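PDB 4M1P: copper-sensitive operon repressor (CsoR) from Geobacillus thermodenitrificans, which represses transcription by binding DNA and senses Cu(I), whose binding switches the repressor allosterically. Local coordinates for the interface of chains A and B. Residues are numbered along the deposited sequence; one frame, centred on the assembly and turned at random. Chains: chain A/B, Copper-sensitive operon repressor (CsoR).

Contact 1: the interface of chains A and B. Residues chain A 12-13, 74, 91, 94; chain B 48-50.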
loop_
_atom_site.group_PDB
_atom_site.type_symbol
_atom_site.label_atom_id
_atom_site.label_comp_id
_atom_site.label_asym_id
_atom_site.label_seq_id
_atom_site.Cartn_x
_atom_site.Cartn_y
_atom_site.Cartn_z
ATOM N N GLY A 12 20.788 14.731 11.153
ATOM C CA GLY A 12 21.785 14.243 10.215
ATOM C C GLY A 12 22.210 15.275 9.182
ATOM O O GLY A 12 21.582 16.321 9.047
ATOM N N THR A 13 23.285 14.978 8.457
ATOM C CA THR A 13 23.792 15.864 7.412
ATOM C C THR A 13 22.710 16.190 6.385
ATOM O O THR A 13 21.940 15.309 5.991
ATOM C CB THR A 13 24.952 15.207 6.650
ATOM O OG1 THR A 13 25.910 14.687 7.580
ATOM C CG2 THR A 13 25.626 16.211 5.734
ATOM N N HIS A 74 17.073 12.646 -0.680
ATOM C CA HIS A 74 17.728 12.619 0.625
ATOM C C HIS A 74 18.772 11.506 0.694
ATOM O O HIS A 74 19.875 11.709 1.199
ATOM C CB HIS A 74 16.694 12.453 1.741
ATOM C CG HIS A 74 17.276 12.499 3.119
ATOM N ND1 HIS A 74 17.900 13.614 3.636
ATOM C CD2 HIS A 74 17.330 11.558 4.098
ATOM C CE1 HIS A 74 18.310 13.367 4.859
ATOM N NE2 HIS A 74 17.976 12.118 5.169
ATOM N N SER A 91 22.597 8.807 9.897
ATOM C CA SER A 91 21.675 9.098 8.802
ATOM C C SER A 91 20.899 7.870 8.331
ATOM O O SER A 91 19.744 7.987 7.916
ATOM C CB SER A 91 22.419 9.720 7.626
ATOM O OG SER A 91 22.808 11.043 7.931
ATOM N N GLU A 94 17.936 7.194 10.780
ATOM C CA GLU A 94 16.871 8.137 10.470
ATOM C C GLU A 94 16.083 7.608 9.279
ATOM O O GLU A 94 14.865 7.479 9.346
ATOM C CB GLU A 94 17.435 9.519 10.121
ATOM C CG GLU A 94 17.803 10.416 11.296
ATOM C CD GLU A 94 18.521 11.687 10.849
ATOM O OE1 GLU A 94 18.873 11.775 9.654
ATOM O OE2 GLU A 94 18.738 12.589 11.690
ATOM N N TYR B 48 14.751 20.053 7.210
ATOM C CA TYR B 48 15.329 18.727 7.007
ATOM C C TYR B 48 14.385 17.799 6.255
ATOM O O TYR B 48 13.199 17.712 6.591
ATOM C CB TYR B 48 15.687 18.111 8.359
ATOM C CG TYR B 48 16.609 16.906 8.296
ATOM C CD1 TYR B 48 16.391 15.800 9.111
ATOM C CD2 TYR B 48 17.701 16.881 7.437
ATOM C CE1 TYR B 48 17.230 14.710 9.077
ATOM C CE2 TYR B 48 18.544 15.789 7.392
ATOM C CZ TYR B 48 18.302 14.707 8.214
ATOM O OH TYR B 48 19.144 13.619 8.169
ATOM N N CYS B 49 14.919 17.107 5.246
ATOM C CA CYS B 49 14.135 16.202 4.403
ATOM C C CYS B 49 13.338 15.169 5.203
ATOM O O CYS B 49 12.229 14.808 4.816
ATOM C CB CYS B 49 15.034 15.468 3.401
ATOM S SG CYS B 49 16.032 16.503 2.294
ATOM N N ILE B 50 13.909 14.694 6.309
ATOM C CA ILE B 50 13.256 13.677 7.127
ATOM C C ILE B 50 12.000 14.245 7.787
ATOM O O ILE B 50 10.935 13.617 7.756
ATOM C CB ILE B 50 14.218 13.099 8.181
ATOM C CG1 ILE B 50 15.298 12.241 7.515
ATOM C CG2 ILE B 50 13.461 12.286 9.216
ATOM C CD1 ILE B 50 14.784 10.942 6.898
HETATM O O HOH W 1 21.565 12.614 6.607
#

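Contact 2: the interface of chains A and B. Residues chain A 29, 63, 66-67, 70; chain B 39, 52-53, 56.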
loop_
_atom_site.group_PDB
_atom_site.type_symbol
_atom_site.label_atom_id
_atom_site.label_comp_id
_atom_site.label_asym_id
_atom_site.label_seq_id
_atom_site.Cartn_x
_atom_site.Cartn_y
_atom_site.Cartn_z
ATOM N N LEU A 29 3.479 20.584 -4.929
ATOM C CA LEU A 29 2.664 20.776 -3.733
ATOM C C LEU A 29 1.520 21.763 -3.983
ATOM O O LEU A 29 0.427 21.608 -3.428
ATOM C CB LEU A 29 3.526 21.248 -2.564
ATOM C CG LEU A 29 4.768 20.423 -2.217
ATOM C CD1 LEU A 29 5.492 21.038 -1.027
ATOM C CD2 LEU A 29 4.413 18.973 -1.939
ATOM N N LEU A 63 1.058 12.456 -4.111
ATOM C CA LEU A 63 1.810 12.531 -2.864
ATOM C C LEU A 63 2.894 11.463 -2.769
ATOM O O LEU A 63 3.998 11.741 -2.295
ATOM C CB LEU A 63 0.877 12.422 -1.664
ATOM C CG LEU A 63 0.348 13.745 -1.136
ATOM C CD1 LEU A 63 -0.649 13.486 -0.039
ATOM C CD2 LEU A 63 1.492 14.601 -0.627
ATOM N N VAL A 66 5.779 12.794 -5.063
ATOM C CA VAL A 66 6.646 13.797 -4.461
ATOM C C VAL A 66 7.396 13.228 -3.247
ATOM O O VAL A 66 8.553 13.562 -3.017
ATOM C CB VAL A 66 5.885 15.109 -4.129
ATOM C CG1 VAL A 66 4.927 14.906 -2.971
ATOM C CG2 VAL A 66 6.857 16.220 -3.817
ATOM N N GLY A 67 6.750 12.339 -2.499
ATOM C CA GLY A 67 7.380 11.715 -1.348
ATOM C C GLY A 67 8.563 10.836 -1.721
ATOM O O GLY A 67 9.632 10.909 -1.101
ATOM N N LEU A 70 11.509 12.973 -2.763
ATOM C CA LEU A 70 12.233 13.535 -1.633
ATOM C C LEU A 70 13.048 12.452 -0.951
ATOM O O LEU A 70 14.142 12.707 -0.451
ATOM C CB LEU A 70 11.269 14.171 -0.633
ATOM C CG LEU A 70 10.384 15.299 -1.160
ATOM C CD1 LEU A 70 9.801 16.096 -0.016
ATOM C CD2 LEU A 70 11.159 16.209 -2.098
ATOM N N VAL B 39 3.810 21.821 4.792
ATOM C CA VAL B 39 4.891 21.155 4.077
ATOM C C VAL B 39 5.532 22.126 3.098
ATOM O O VAL B 39 6.756 22.161 2.952
ATOM C CB VAL B 39 4.383 19.888 3.361
ATOM C CG1 VAL B 39 5.413 19.367 2.381
ATOM C CG2 VAL B 39 4.050 18.826 4.383
ATOM N N ILE B 52 10.223 16.667 6.751
ATOM C CA ILE B 52 9.244 16.842 5.689
ATOM C C ILE B 52 8.557 15.519 5.340
ATOM O O ILE B 52 7.335 15.465 5.191
ATOM C CB ILE B 52 9.894 17.487 4.458
ATOM C CG1 ILE B 52 10.245 18.938 4.784
ATOM C CG2 ILE B 52 8.986 17.402 3.250
ATOM C CD1 ILE B 52 10.786 19.728 3.622
ATOM N N LEU B 53 9.341 14.450 5.240
ATOM C CA LEU B 53 8.800 13.136 4.900
ATOM C C LEU B 53 7.825 12.641 5.966
ATOM O O LEU B 53 6.773 12.080 5.646
ATOM C CB LEU B 53 9.928 12.131 4.676
ATOM C CG LEU B 53 10.707 12.344 3.379
ATOM C CD1 LEU B 53 12.046 11.629 3.428
ATOM C CD2 LEU B 53 9.895 11.864 2.195
ATOM N N ILE B 56 4.678 14.364 5.303
ATOM C CA ILE B 56 4.046 13.778 4.130
ATOM C C ILE B 56 3.379 12.460 4.501
ATOM O O ILE B 56 2.273 12.167 4.052
ATOM C CB ILE B 56 5.038 13.581 2.977
ATOM C CG1 ILE B 56 5.427 14.943 2.389
ATOM C CG2 ILE B 56 4.439 12.689 1.897
ATOM C CD1 ILE B 56 6.251 14.860 1.140
#

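Contact 3: the interface of chains A and B. Residues chain A 46-49; chain B 11, 14, 17.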
loop_
_atom_site.group_PDB
_atom_site.type_symbol
_atom_site.label_atom_id
_atom_site.label_comp_id
_atom_site.label_asym_id
_atom_site.label_seq_id
_atom_site.Cartn_x
_atom_site.Cartn_y
_atom_site.Cartn_z
ATOM N N ASN A 46 -21.834 19.131 -3.418
ATOM C CA ASN A 46 -22.501 17.842 -3.262
ATOM C C ASN A 46 -22.324 16.929 -4.484
ATOM O O ASN A 46 -23.268 16.279 -4.927
ATOM C CB ASN A 46 -23.988 18.039 -2.940
ATOM C CG ASN A 46 -24.445 17.214 -1.745
ATOM O OD1 ASN A 46 -24.000 16.085 -1.546
ATOM N ND2 ASN A 46 -25.346 17.780 -0.945
ATOM N N ARG A 47 -21.109 16.889 -5.026
ATOM C CA ARG A 47 -20.830 16.062 -6.192
ATOM C C ARG A 47 -20.790 14.580 -5.831
ATOM O O ARG A 47 -20.700 14.223 -4.652
ATOM C CB ARG A 47 -19.541 16.514 -6.894
ATOM C CG ARG A 47 -19.729 17.796 -7.719
ATOM C CD ARG A 47 -18.648 17.988 -8.778
ATOM N NE ARG A 47 -18.636 16.908 -9.763
ATOM C CZ ARG A 47 -17.679 16.735 -10.670
ATOM N NH1 ARG A 47 -16.653 17.571 -10.729
ATOM N NH2 ARG A 47 -17.744 15.721 -11.523
ATOM N N TYR A 48 -20.887 13.730 -6.851
ATOM C CA TYR A 48 -20.961 12.282 -6.678
ATOM C C TYR A 48 -19.747 11.730 -5.942
ATOM O O TYR A 48 -18.608 12.073 -6.274
ATOM C CB TYR A 48 -21.085 11.607 -8.044
ATOM C CG TYR A 48 -21.523 10.154 -8.009
ATOM C CD1 TYR A 48 -20.933 9.212 -8.846
ATOM C CD2 TYR A 48 -22.534 9.728 -7.154
ATOM C CE1 TYR A 48 -21.336 7.896 -8.837
ATOM C CE2 TYR A 48 -22.938 8.410 -7.135
ATOM C CZ TYR A 48 -22.335 7.499 -7.978
ATOM O OH TYR A 48 -22.740 6.184 -7.959
ATOM N N CYS A 49 -20.001 10.874 -4.949
ATOM C CA CYS A 49 -18.945 10.285 -4.122
ATOM C C CYS A 49 -17.839 9.614 -4.940
ATOM O O CYS A 49 -16.673 9.659 -4.557
ATOM C CB CYS A 49 -19.525 9.261 -3.139
ATOM S SG CYS A 49 -20.819 9.856 -2.014
ATOM N N HIS B 11 -25.126 9.355 -13.437
ATOM C CA HIS B 11 -24.356 8.448 -12.586
ATOM C C HIS B 11 -25.269 7.630 -11.684
ATOM O O HIS B 11 -26.483 7.837 -11.672
ATOM C CB HIS B 11 -23.330 9.220 -11.748
ATOM C CG HIS B 11 -23.925 10.309 -10.903
ATOM N ND1 HIS B 11 -24.844 10.062 -9.910
ATOM C CD2 HIS B 11 -23.719 11.647 -10.906
ATOM C CE1 HIS B 11 -25.188 11.206 -9.336
ATOM N NE2 HIS B 11 -24.519 12.179 -9.922
ATOM N N MET B 14 -27.361 8.487 -5.672
ATOM C CA MET B 14 -26.634 9.134 -4.580
ATOM C C MET B 14 -27.565 9.667 -3.489
ATOM O O MET B 14 -28.556 10.337 -3.776
ATOM C CB MET B 14 -25.755 10.273 -5.102
ATOM C CG MET B 14 -24.949 10.950 -4.005
ATOM S SD MET B 14 -24.105 12.434 -4.555
ATOM C CE MET B 14 -23.231 12.892 -3.056
ATOM N N ARG B 17 -25.430 14.662 0.764
ATOM C CA ARG B 17 -24.811 14.891 2.067
ATOM C C ARG B 17 -25.576 15.911 2.890
ATOM O O ARG B 17 -26.168 16.843 2.347
ATOM C CB ARG B 17 -23.364 15.352 1.907
ATOM C CG ARG B 17 -22.503 14.334 1.223
ATOM C CD ARG B 17 -21.099 14.823 0.968
ATOM N NE ARG B 17 -20.451 13.890 0.061
ATOM C CZ ARG B 17 -20.415 14.044 -1.257
ATOM N NH1 ARG B 17 -20.956 15.119 -1.818
ATOM N NH2 ARG B 17 -19.821 13.132 -2.013
#

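Contact 1: the interface of chains A and B
The imidazole of A:His74 packs edge-to-face on the phenol ring of B:Tyr48, the ring planes 84° apart. Its CE1 comes within 3.5 Å of B:Tyr48 CE2, and the tyrosine hydroxyl lies in the imidazole plane at the same edge. Further round, A:His74 CD2 rests 3.8 Å from methyl CD1 of B:Ile50, a branched apolar buttress. With CG anti to the backbone N (chi1 -176°), the ring is placed against chain B, and chi2 (64°) turns ND1 toward B:Cys49, 3.4 Å from its CB. Histidine suits this place because A:His74 binds Cu(I) with A:Cys78; B:Cys49 is a Cu(I)-binding residue not ligated in this model. An alanine in place of A:His74 would probably cost copper its nitrogen ligand and leave B:Tyr48 and B:Ile50 without their shared packing partner. Outward, the A:Glu94 carboxylate approaches the B:Tyr48 hydroxyl, modelled too close for the bond to be judged. Its OE2 accepts from A:Gly12 N at 3.0 Å through the syn lone pair. One water connects B:Tyr48 OH (3.1 Å) with A:Thr13 O (2.8 Å). B:Tyr48, the loop residue just before helix B 49-85, reaches between helices A 49-85 and A 88-103 beside the N-terminal arm of chain A, while the first turn of its helix packs on A:His74.

Contact 2: the interface of chains A and B
Among flat groups, the carbonyl of A:Gly67 is what meets the partner: methyl CD2 of B:Leu53 lies 3.4 Å from its O, near the oxygen end rather than over the face of the peptide, and the contacting side chains carry no rings. This is the hydrophobic core of the antiparallel four-helix bundle that makes the dimer unit of CsoR-family repressors, built here from helices 19-44 and 49-85 of both chains. Glycine suits its place because, having no side chain, it lets the partner helix come up to the backbone; B:Ile56 CD1 stands 4.2 Å from A:Gly67 CA. One turn on, A:Leu70 is the main knob. Its chi1 (-59°, CG anti to the carbonyl carbon) aims the side chain at chain B, and chi2 (-163°) sets CD1 on the partner, where it meets CG2 of B:Ile52 at 3.6 Å and CD1 of B:Ile56 at 3.9 Å, crossing both side chains at about a right angle. The base of the same leucine is used too, with CB 3.9 Å from B:Leu53 CD2. B:Ile56, much buried by the partner, turns its long CG1-CD1 branch toward A:Leu70 while its short CG2 branch faces the A:Leu63 backbone more loosely; A:Val66 adds a more distant flank, CG1 4.3 Å from B:Ile56 CD1. On helices 19-44, CD1 of A:Leu29 touches CG1 of B:Val39 at 3.8 Å; valine, branched at CB, keeps CG1 close to its helix backbone, where the longer leucine can reach it.

Contact 3: the interface of chains A and B
B:Arg17, extended from CG to NE, swings its guanidinium about NE-CD (chi4 94°) to present NH1 and NH2 together to the backbone of chain A, while A:Tyr48, with CG anti to its own N (chi1 -165°), lays its ring along B:His11. Both terminal nitrogens of B:Arg17 grip one acceptor, A:Arg47 O, each at 3.0 Å and close to the guanidinium plane. NH1 arrives on a carbonyl lone pair and NH2 nearly in line with the C=O, a fork that would hold the loop in place and that arginine is well suited to form. A:Asn46 adds a second anchor: its amide OD1 accepts from B:Arg17 N at 3.1 Å, nearly straight at the hydrogen. At the other flank the imidazole of B:His11 stacks on the phenol, planes 7° apart, with ND1 3.6 Å from A:Tyr48 CD2. Two aromatic rings suit this place because their flat faces can meet over a broad area. Between arginine and stack runs B:Met14, long and flexible enough to fill the groove: CB lies by the tyrosine ring, SD is 3.8 Å from A:Tyr48 CA, and CE lies toward the rim of one face of the B:Arg17 guanidinium. Beside the carbonyl grip, the sulfur SG of A:Cys49, a Cu(I)-ligand residue, lies 3.4 Å from B:Arg17 NH2.

Contacts 1 and 3 lie near opposite ends of the dimer interface, their C-alpha centres about 43 Å apart; contact 2 falls between them, about 13 Å from contact 1 and 30 Å from contact 3. Contacts 1 and 3 share Tyr48 and Cys49, given by chain B in the first and chain A in the second. Because the interface is two-fold symmetric, each copy of this segment has both environments, so copper-site residues and the N-terminal arm converge at each end. Helix 49-85 runs through all three contacts, a plausible path for coupling metal binding to the bundle.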